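Local coordinates for metallo-beta-lactamase (Simiduia agarivorans, PDB 6MFI), which probably opens the amide bond of beta-lactam antibiotics with the help of two zinc ions, as a subclass B3 metallo-beta-lactamase, at residues Tyr131-Pro134 / Ala135-Ala138; Thr82-Gly85 / Ala86-Arg90; Gly97-Leu100 / Ser101-Lys104; Arg276-Ala279 / Thr280-Ala284. All coordinates share one frame; numbering follows the deposited sequence.

Contact 1 (Tyr131-Pro134 / Ala135-Ala138); sequences YASP and AAAA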
loop_
_atom_site.group_PDB
_atom_site.type_symbol
_atom_site.label_atom_id
_atom_site.label_comp_id
_atom_site.label_asym_id
_atom_site.label_seq_id
_atom_site.Cartn_x
_atom_site.Cartn_y
_atom_site.Cartn_z
ATOM N N TYR A 131 5.123 -5.977 10.758
ATOM C CA TYR A 131 5.799 -4.736 11.101
ATOM C C TYR A 131 4.889 -3.558 10.785
ATOM O O TYR A 131 4.239 -3.526 9.736
ATOM C CB TYR A 131 7.116 -4.597 10.333
ATOM C CG TYR A 131 8.185 -5.586 10.741
ATOM C CD1 TYR A 131 8.210 -6.870 10.210
ATOM C CD2 TYR A 131 9.174 -5.235 11.652
ATOM C CE1 TYR A 131 9.185 -7.775 10.576
ATOM C CE2 TYR A 131 10.154 -6.137 12.025
ATOM C CZ TYR A 131 10.155 -7.405 11.483
ATOM O OH TYR A 131 11.126 -8.309 11.849
ATOM N N ALA A 132 4.844 -2.588 11.695
ATOM C CA ALA A 132 3.942 -1.458 11.538
ATOM C C ALA A 132 4.523 -0.231 12.221
ATOM O O ALA A 132 5.248 -0.338 13.211
ATOM C CB ALA A 132 2.553 -1.769 12.110
ATOM N N SER A 133 4.188 0.940 11.677
ATOM C CA SER A 133 4.541 2.192 12.321
ATOM C C SER A 133 3.815 2.303 13.662
ATOM O O SER A 133 2.797 1.641 13.882
ATOM C CB SER A 133 4.183 3.371 11.416
ATOM O OG SER A 133 2.792 3.408 11.154
ATOM N N PRO A 134 4.335 3.123 14.583
ATOM C CA PRO A 134 3.693 3.236 15.906
ATOM C C PRO A 134 2.216 3.597 15.856
ATOM O O PRO A 134 1.418 2.998 16.586
ATOM C CB PRO A 134 4.522 4.328 16.593
ATOM C CG PRO A 134 5.868 4.209 15.971
ATOM C CD PRO A 134 5.621 3.841 14.533
ATOM N N ALA A 135 1.828 4.560 15.016
ATOM C CA ALA A 135 0.418 4.931 14.934
ATOM C C ALA A 135 -0.412 3.815 14.313
ATOM O O ALA A 135 -1.542 3.559 14.745
ATOM C CB ALA A 135 0.258 6.226 14.139
ATOM N N ALA A 136 0.130 3.138 13.299
ATOM C CA ALA A 136 -0.593 2.025 12.693
ATOM C C ALA A 136 -0.666 0.836 13.642
ATOM O O ALA A 136 -1.693 0.151 13.708
ATOM C CB ALA A 136 0.067 1.624 11.375
ATOM N N ALA A 137 0.410 0.583 14.392
ATOM C CA ALA A 137 0.426 -0.546 15.318
ATOM C C ALA A 137 -0.666 -0.426 16.372
ATOM O O ALA A 137 -1.218 -1.441 16.809
ATOM C CB ALA A 137 1.797 -0.663 15.982
ATOM N N ALA A 138 -0.988 0.799 16.794
ATOM C CA ALA A 138 -2.071 0.985 17.753
ATOM C C ALA A 138 -3.416 0.611 17.143
ATOM O O ALA A 138 -4.286 0.064 17.831
ATOM C CB ALA A 138 -2.089 2.428 18.253
#

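Contact 2 (Thr82-Gly85 / Ala86-Arg90); sequences TDRG and AVIVR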
loop_
_atom_site.group_PDB
_atom_site.type_symbol
_atom_site.label_atom_id
_atom_site.label_comp_id
_atom_site.label_asym_id
_atom_site.label_seq_id
_atom_site.Cartn_x
_atom_site.Cartn_y
_atom_site.Cartn_z
ATOM N N THR A 82 -9.358 -6.109 2.773
ATOM C CA THR A 82 -10.309 -6.384 3.839
ATOM C C THR A 82 -10.161 -7.831 4.304
ATOM O O THR A 82 -9.372 -8.614 3.765
ATOM C CB THR A 82 -11.738 -6.110 3.372
ATOM O OG1 THR A 82 -12.091 -7.041 2.342
ATOM C CG2 THR A 82 -11.861 -4.695 2.829
ATOM N N ASP A 83 -10.939 -8.195 5.328
ATOM C CA ASP A 83 -10.980 -9.592 5.747
ATOM C C ASP A 83 -11.501 -10.483 4.630
ATOM O O ASP A 83 -11.147 -11.666 4.559
ATOM C CB ASP A 83 -11.840 -9.744 7.001
ATOM C CG ASP A 83 -11.419 -10.922 7.859
ATOM O OD1 ASP A 83 -10.220 -11.275 7.840
ATOM O OD2 ASP A 83 -12.285 -11.496 8.552
ATOM N N ARG A 84 -12.335 -9.933 3.748
ATOM C CA ARG A 84 -12.806 -10.677 2.588
ATOM C C ARG A 84 -11.794 -10.629 1.450
ATOM O O ARG A 84 -11.640 -11.607 0.711
ATOM C CB ARG A 84 -14.159 -10.127 2.132
ATOM C CG ARG A 84 -14.917 -11.036 1.184
ATOM C CD ARG A 84 -14.786 -12.499 1.582
ATOM N NE ARG A 84 -15.074 -13.407 0.474
ATOM C CZ ARG A 84 -14.335 -13.524 -0.626
ATOM N NH1 ARG A 84 -14.695 -14.381 -1.571
ATOM N NH2 ARG A 84 -13.234 -12.801 -0.784
ATOM N N GLY A 85 -11.099 -9.500 1.292
ATOM C CA GLY A 85 -10.055 -9.402 0.288
ATOM C C GLY A 85 -8.829 -10.235 0.594
ATOM O O GLY A 85 -8.097 -10.604 -0.331
ATOM N N ALA A 86 -8.588 -10.539 1.873
ATOM C CA ALA A 86 -7.466 -11.400 2.229
ATOM C C ALA A 86 -7.653 -12.811 1.690
ATOM O O ALA A 86 -6.670 -13.517 1.441
ATOM C CB ALA A 86 -7.284 -11.428 3.746
ATOM N N VAL A 87 -8.905 -13.240 1.510
ATOM C CA VAL A 87 -9.162 -14.536 0.891
ATOM C C VAL A 87 -8.693 -14.533 -0.558
ATOM O O VAL A 87 -8.128 -15.519 -1.046
ATOM C CB VAL A 87 -10.655 -14.893 1.007
ATOM C CG1 VAL A 87 -10.925 -16.268 0.415
ATOM C CG2 VAL A 87 -11.102 -14.833 2.460
ATOM N N ILE A 88 -8.909 -13.422 -1.265
ATOM C CA ILE A 88 -8.449 -13.313 -2.646
ATOM C C ILE A 88 -6.928 -13.234 -2.696
ATOM O O ILE A 88 -6.292 -13.809 -3.588
ATOM C CB ILE A 88 -9.111 -12.101 -3.327
ATOM C CG1 ILE A 88 -10.625 -12.301 -3.404
ATOM C CG2 ILE A 88 -8.530 -11.878 -4.716
ATOM C CD1 ILE A 88 -11.421 -11.024 -3.262
ATOM N N VAL A 89 -6.321 -12.526 -1.741
ATOM C CA VAL A 89 -4.863 -12.442 -1.688
ATOM C C VAL A 89 -4.262 -13.816 -1.430
ATOM O O VAL A 89 -3.280 -14.212 -2.071
ATOM C CB VAL A 89 -4.428 -11.421 -0.619
ATOM C CG1 VAL A 89 -2.925 -11.503 -0.381
ATOM C CG2 VAL A 89 -4.833 -10.016 -1.034
ATOM N N ARG A 90 -4.845 -14.566 -0.492
ATOM C CA ARG A 90 -4.395 -15.932 -0.240
ATOM C C ARG A 90 -4.522 -16.790 -1.491
ATOM O O ARG A 90 -3.619 -17.572 -1.814
ATOM C CB ARG A 90 -5.205 -16.542 0.903
ATOM C CG ARG A 90 -4.430 -16.751 2.187
ATOM C CD ARG A 90 -5.166 -17.703 3.115
ATOM N NE ARG A 90 -6.485 -17.201 3.494
ATOM C CZ ARG A 90 -7.633 -17.714 3.061
ATOM N NH1 ARG A 90 -7.628 -18.749 2.233
ATOM N NH2 ARG A 90 -8.787 -17.195 3.456
#

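Contact 3 (Gly97-Leu100 / Ser101-Lys104); sequences GFSL and SDVK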
loop_
_atom_site.group_PDB
_atom_site.type_symbol
_atom_site.label_atom_id
_atom_site.label_comp_id
_atom_site.label_asym_id
_atom_site.label_seq_id
_atom_site.Cartn_x
_atom_site.Cartn_y
_atom_site.Cartn_z
ATOM N N GLY A 97 1.916 -19.986 -7.388
ATOM C CA GLY A 97 2.725 -21.112 -6.975
ATOM C C GLY A 97 3.573 -20.883 -5.747
ATOM O O GLY A 97 4.449 -21.709 -5.459
ATOM N N PHE A 98 3.347 -19.799 -5.014
ATOM C CA PHE A 98 4.129 -19.477 -3.831
ATOM C C PHE A 98 3.425 -19.972 -2.574
ATOM O O PHE A 98 2.195 -19.969 -2.483
ATOM C CB PHE A 98 4.377 -17.971 -3.734
ATOM C CG PHE A 98 5.194 -17.420 -4.867
ATOM C CD1 PHE A 98 6.518 -17.792 -5.028
ATOM C CD2 PHE A 98 4.639 -16.531 -5.772
ATOM C CE1 PHE A 98 7.273 -17.288 -6.070
ATOM C CE2 PHE A 98 5.389 -16.023 -6.817
ATOM C CZ PHE A 98 6.708 -16.402 -6.965
ATOM N N SER A 99 4.226 -20.401 -1.601
ATOM C CA SER A 99 3.698 -20.908 -0.342
ATOM C C SER A 99 3.379 -19.753 0.598
ATOM O O SER A 99 4.182 -18.827 0.753
ATOM C CB SER A 99 4.701 -21.859 0.308
ATOM O OG SER A 99 4.350 -22.132 1.652
ATOM N N LEU A 100 2.202 -19.808 1.227
ATOM C CA LEU A 100 1.828 -18.762 2.173
ATOM C C LEU A 100 2.731 -18.778 3.399
ATOM O O LEU A 100 3.076 -17.721 3.937
ATOM C CB LEU A 100 0.363 -18.917 2.584
ATOM C CG LEU A 100 -0.168 -17.805 3.491
ATOM C CD1 LEU A 100 -0.265 -16.491 2.730
ATOM C CD2 LEU A 100 -1.513 -18.178 4.097
ATOM N N SER A 101 3.130 -19.970 3.852
ATOM C CA SER A 101 4.039 -20.070 4.987
ATOM C C SER A 101 5.414 -19.494 4.677
ATOM O O SER A 101 6.163 -19.177 5.607
ATOM C CB SER A 101 4.171 -21.527 5.432
ATOM O OG SER A 101 4.595 -22.349 4.359
ATOM N N ASP A 102 5.764 -19.358 3.397
ATOM C CA ASP A 102 7.010 -18.705 3.016
ATOM C C ASP A 102 6.939 -17.189 3.134
ATOM O O ASP A 102 7.982 -16.530 3.063
ATOM C CB ASP A 102 7.399 -19.098 1.589
ATOM C CG ASP A 102 7.929 -20.514 1.501
ATOM O OD1 ASP A 102 8.318 -21.068 2.552
ATOM O OD2 ASP A 102 7.960 -21.072 0.384
ATOM N N VAL A 103 5.747 -16.622 3.303
ATOM C CA VAL A 103 5.617 -15.199 3.598
ATOM C C VAL A 103 6.068 -14.984 5.040
ATOM O O VAL A 103 5.384 -15.397 5.980
ATOM C CB VAL A 103 4.183 -14.704 3.382
ATOM C CG1 VAL A 103 4.090 -13.212 3.666
ATOM C CG2 VAL A 103 3.723 -15.012 1.966
ATOM N N LYS A 104 7.225 -14.346 5.218
ATOM C CA LYS A 104 7.811 -14.179 6.540
ATOM C C LYS A 104 7.584 -12.801 7.141
ATOM O O LYS A 104 7.704 -12.652 8.363
ATOM C CB LYS A 104 9.320 -14.452 6.488
ATOM C CG LYS A 104 9.696 -15.766 5.825
ATOM C CD LYS A 104 9.059 -16.949 6.533
ATOM C CE LYS A 104 9.454 -18.262 5.876
ATOM N NZ LYS A 104 8.796 -19.431 6.522
HETATM O O HOH W 1 7.153 -19.988 -1.650
#

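Contact 4 (Arg276-Ala279 / Thr280-Ala284); sequences RQYA and TGISA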
loop_
_atom_site.group_PDB
_atom_site.type_symbol
_atom_site.label_atom_id
_atom_site.label_comp_id
_atom_site.label_asym_id
_atom_site.label_seq_id
_atom_site.Cartn_x
_atom_site.Cartn_y
_atom_site.Cartn_z
ATOM N N ARG A 276 7.349 11.858 -8.564
ATOM C CA ARG A 276 7.314 13.316 -8.603
ATOM C C ARG A 276 5.955 13.819 -9.073
ATOM O O ARG A 276 5.439 14.814 -8.552
ATOM C CB ARG A 276 8.426 13.841 -9.511
ATOM C CG ARG A 276 8.534 15.356 -9.551
ATOM C CD ARG A 276 9.892 15.794 -10.076
ATOM N NE ARG A 276 10.986 15.283 -9.255
ATOM C CZ ARG A 276 11.376 15.827 -8.106
ATOM N NH1 ARG A 276 10.764 16.906 -7.638
ATOM N NH2 ARG A 276 12.380 15.292 -7.427
ATOM N N GLN A 277 5.360 13.140 -10.057
ATOM C CA GLN A 277 4.051 13.548 -10.554
ATOM C C GLN A 277 2.949 13.199 -9.563
ATOM O O GLN A 277 1.994 13.967 -9.392
ATOM C CB GLN A 277 3.781 12.894 -11.910
ATOM C CG GLN A 277 2.441 13.262 -12.527
ATOM C CD GLN A 277 2.408 14.688 -13.042
ATOM O OE1 GLN A 277 3.406 15.200 -13.549
ATOM N NE2 GLN A 277 1.257 15.336 -12.915
ATOM N N TYR A 278 3.064 12.048 -8.896
ATOM C CA TYR A 278 2.025 11.622 -7.964
ATOM C C TYR A 278 1.975 12.530 -6.741
ATOM O O TYR A 278 0.894 12.947 -6.309
ATOM C CB TYR A 278 2.256 10.170 -7.551
ATOM C CG TYR A 278 1.207 9.627 -6.605
ATOM C CD1 TYR A 278 -0.032 9.215 -7.075
ATOM C CD2 TYR A 278 1.458 9.525 -5.243
ATOM C CE1 TYR A 278 -0.994 8.719 -6.216
ATOM C CE2 TYR A 278 0.501 9.030 -4.375
ATOM C CZ TYR A 278 -0.722 8.629 -4.868
ATOM O OH TYR A 278 -1.677 8.134 -4.010
ATOM N N ALA A 279 3.139 12.845 -6.168
ATOM C CA ALA A 279 3.169 13.693 -4.979
ATOM C C ALA A 279 2.706 15.109 -5.298
ATOM O O ALA A 279 2.047 15.752 -4.472
ATOM C CB ALA A 279 4.574 13.708 -4.380
ATOM N N THR A 280 3.044 15.614 -6.487
ATOM C CA THR A 280 2.568 16.934 -6.887
ATOM C C THR A 280 1.056 16.940 -7.068
ATOM O O THR A 280 0.390 17.936 -6.761
ATOM C CB THR A 280 3.266 17.379 -8.173
ATOM O OG1 THR A 280 4.684 17.231 -8.023
ATOM C CG2 THR A 280 2.946 18.835 -8.480
ATOM N N GLY A 281 0.494 15.834 -7.560
ATOM C CA GLY A 281 -0.953 15.737 -7.663
ATOM C C GLY A 281 -1.628 15.697 -6.306
ATOM O O GLY A 281 -2.725 16.238 -6.133
ATOM N N ILE A 282 -0.987 15.057 -5.326
ATOM C CA ILE A 282 -1.526 15.048 -3.971
ATOM C C ILE A 282 -1.453 16.441 -3.361
ATOM O O ILE A 282 -2.394 16.892 -2.694
ATOM C CB ILE A 282 -0.783 14.012 -3.106
ATOM C CG1 ILE A 282 -0.950 12.607 -3.687
ATOM C CG2 ILE A 282 -1.282 14.063 -1.673
ATOM C CD1 ILE A 282 -2.368 12.085 -3.631
ATOM N N SER A 283 -0.340 17.146 -3.578
ATOM C CA SER A 283 -0.223 18.515 -3.088
ATOM C C SER A 283 -1.249 19.429 -3.739
ATOM O O SER A 283 -1.721 20.384 -3.109
ATOM C CB SER A 283 1.190 19.044 -3.333
ATOM O OG SER A 283 2.151 18.274 -2.633
ATOM N N ALA A 284 -1.604 19.161 -4.997
ATOM C CA ALA A 284 -2.670 19.924 -5.634
ATOM C C ALA A 284 -4.016 19.624 -4.990
ATOM O O ALA A 284 -4.786 20.543 -4.694
ATOM C CB ALA A 284 -2.709 19.627 -7.133
#

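Contact 1 (Tyr131-Pro134 / Ala135-Ala138)
The carbonyl oxygen of Ser-133 receives the N-H of Ala-137 at 2.7 Å (Ser-133 O to Ala-137 N), with the donor almost in line with the C=O bond at 171°. This is the first i to i+4 bond of helix 134-142, and Ser-133 is its N-cap, set at the point where strand 129-132 gives way to the helix. The serine hydroxyl also turns to the helix: OG accepts a weak capping bond from Ala-136 N at 3.4 Å. Its chi1 of 61° holds OG between the backbone N and the carbonyl carbon, where it lies 3.3 Å from Ala-136 CB. OG has a further hydrogen bond, with Gly-191 O, which ties the cap to the loop after the zinc ligand His-188. Pro-134 suits the first turn because its nitrogen has no hydrogen that would need an acceptor, and its carbonyl can still take the N-H of Ala-138 (Pro-134 O to Ala-138 N 3.3 Å). In the strand residue before the cap, the methyl of Ala-132 points at the helix and packs on the methyls of two helix residues, alanine filling the short gap with a single carbon. Ala-132 CB lies 4.1 Å from Ala-137 CB and 4.3 Å from Ala-136 CB.

Contact 2 (Thr82-Gly85 / Ala86-Arg90)
An ST motif starts helix 85-95, in which Thr-82 offers both its side-chain and main-chain oxygens to the first turn. Its carbonyl takes the N-H of Ala-86 (Thr-82 O to Ala-86 N 2.8 Å), while OG1 accepts from Gly-85 N at 2.9 Å and, more weakly, from Arg-84 N. With chi1 at 66° the hydroxyl oxygen sits between the backbone N and the carbonyl carbon, turned back over these amides. Threonine is apt here because a hydroxyl can accept from the amides and keep its own hydrogen bond with Asp-44 OD1. The turn lies beside the zinc site: the Thr-82 side chain comes within about 4 Å of that of Asp-114, a zinc ligand. Asp-83 OD1 is hydrogen-bonded to Ser-121 OG of helix 119-126, which joins the turn to that helix. Further along, Gly-85 O receives Val-89 N at 3.0 Å in a regular helical bond, and CG2 of Val-89 lies 3.4 Å from that oxygen. Arg-84 bends at chi2 (40°) so that its guanidinium folds back along the helix and crosses the Ile-88 side chain at about a right angle. Val-87 lies over one face of the group, with CB 3.8 Å from Arg-84 NH2, and Ile-88 meets it at the edge, CD1 being 3.5 Å from NH2.

Contact 3 (Gly97-Leu100 / Ser101-Lys104)
Ser-99 and Ser-101 meet hydroxyl to hydroxyl: Ser-101 OG donates to Ser-99 OG across 2.7 Å. A chi1 of 167° carries Ser-99 OG away from its own amide toward the following residues, where it also receives a weak bond from the Ser-101 amide, whose N is 3.3 Å away. One small side chain therefore accepts from both the hydroxyl and the N-H of the residue two places on, a job for which the short reach of serine is well suited. The main chain is served next. Asp-102 N gives a weak bond to Ser-99 O at 3.1 Å, and Val-103 N gives a firmer one to Leu-100 O at 3.0 Å, although it approaches from above the carbonyl plane, 60° out of it. These two bonds close successive, overlapping beta turns, which bring the chain out of the loop after helix 85-95 and into strand 103-107, the last leg of a beta-alpha-beta crossover that began with strand 74-78. The Ser-101 carbonyl is satisfied by a lysine: Lys-104 curls back so that NZ lies 2.8 Å from Ser-101 O. A water accepts from the amide of Ser-99 at 3.0 Å (Ser-99 N to the water oxygen), but its implied link to Asp-102 OD2 is too short to be trusted. Leucine and valine suit the inner side of the turns. Leu-100 packs on Ile-93 and Leu-125 of the helices, Val-103 rests on Leu-77 of the neighbouring strand, and Leu-100 CD1 approaches Val-103 CG2 at 4.3 Å.

Contact 4 (Arg276-Ala279 / Thr280-Ala284)
Ile-282 lies over one face of the Tyr-278 ring, one helical turn further on. Its CG1 is 4.2 Å from the ring centroid and only 21° off the ring normal, a CH-pi contact, although it sits toward the rim, nearest to CE2 at 3.9 Å. Tyrosine CG is anti to the backbone N (chi1 -179°), which leans the ring toward the following turn, where Ile-282 lies, and the two side chains cross obliquely instead of running parallel. CD1 of the isoleucine reaches still further, to 4.0 Å from Tyr-278 CZ. Isoleucine suits the place because its CG1-CD1 arm is long and apolar enough to cover the ring from CE2 to CZ. The tyrosine is held at its far end too: its hydroxyl is hydrogen-bonded to Asp-212 O. Elsewhere on helix 274-291, Arg-276 O collects two donors from Thr-280. The hydroxyl meets the oxygen head-on, with a C=O...O angle of 164° and OG1 2.6 Å from Arg-276 O, while the amide N is at 3.3 Å and comes from above the carbonyl plane. The exposed Thr-280 spends its hydroxyl proton on the carbonyl one turn back. The inner face is packed by small and aliphatic groups: Ala-279 touches Ala-242, and Ile-282 touches Leu-238, both on helix 228-242. The salt bridge of Arg-276 NH2 links helix 274-291 to Asp-243, just past the C-terminal end of helix 228-242. Apolar packing thus fixes the inner face of the helix, while on the exposed side Thr-280 turns its hydroxyl onto its own helix, making one carbonyl a two-donor acceptor.

From the N terminus, contact 2 comes first, opening helix 85-95, and contact 3 follows where that helix is left behind and strand 103-107 begins. They bracket the helix, and they meet directly: Arg-90 CG of contact 2 packs on Leu-100 CD2 of contact 3 at 3.8 Å. Contact 1 then marks the end of strand 129-132, the neighbour of 103-107 in the seven-stranded sheet, and the start of helix 134-142. Contact 4 lies in the last helix, 274-291, on the far side of the chain's centre from contacts 2 and 3. All four are in series, with none nested or crossing; each spans a short local stretch of chain.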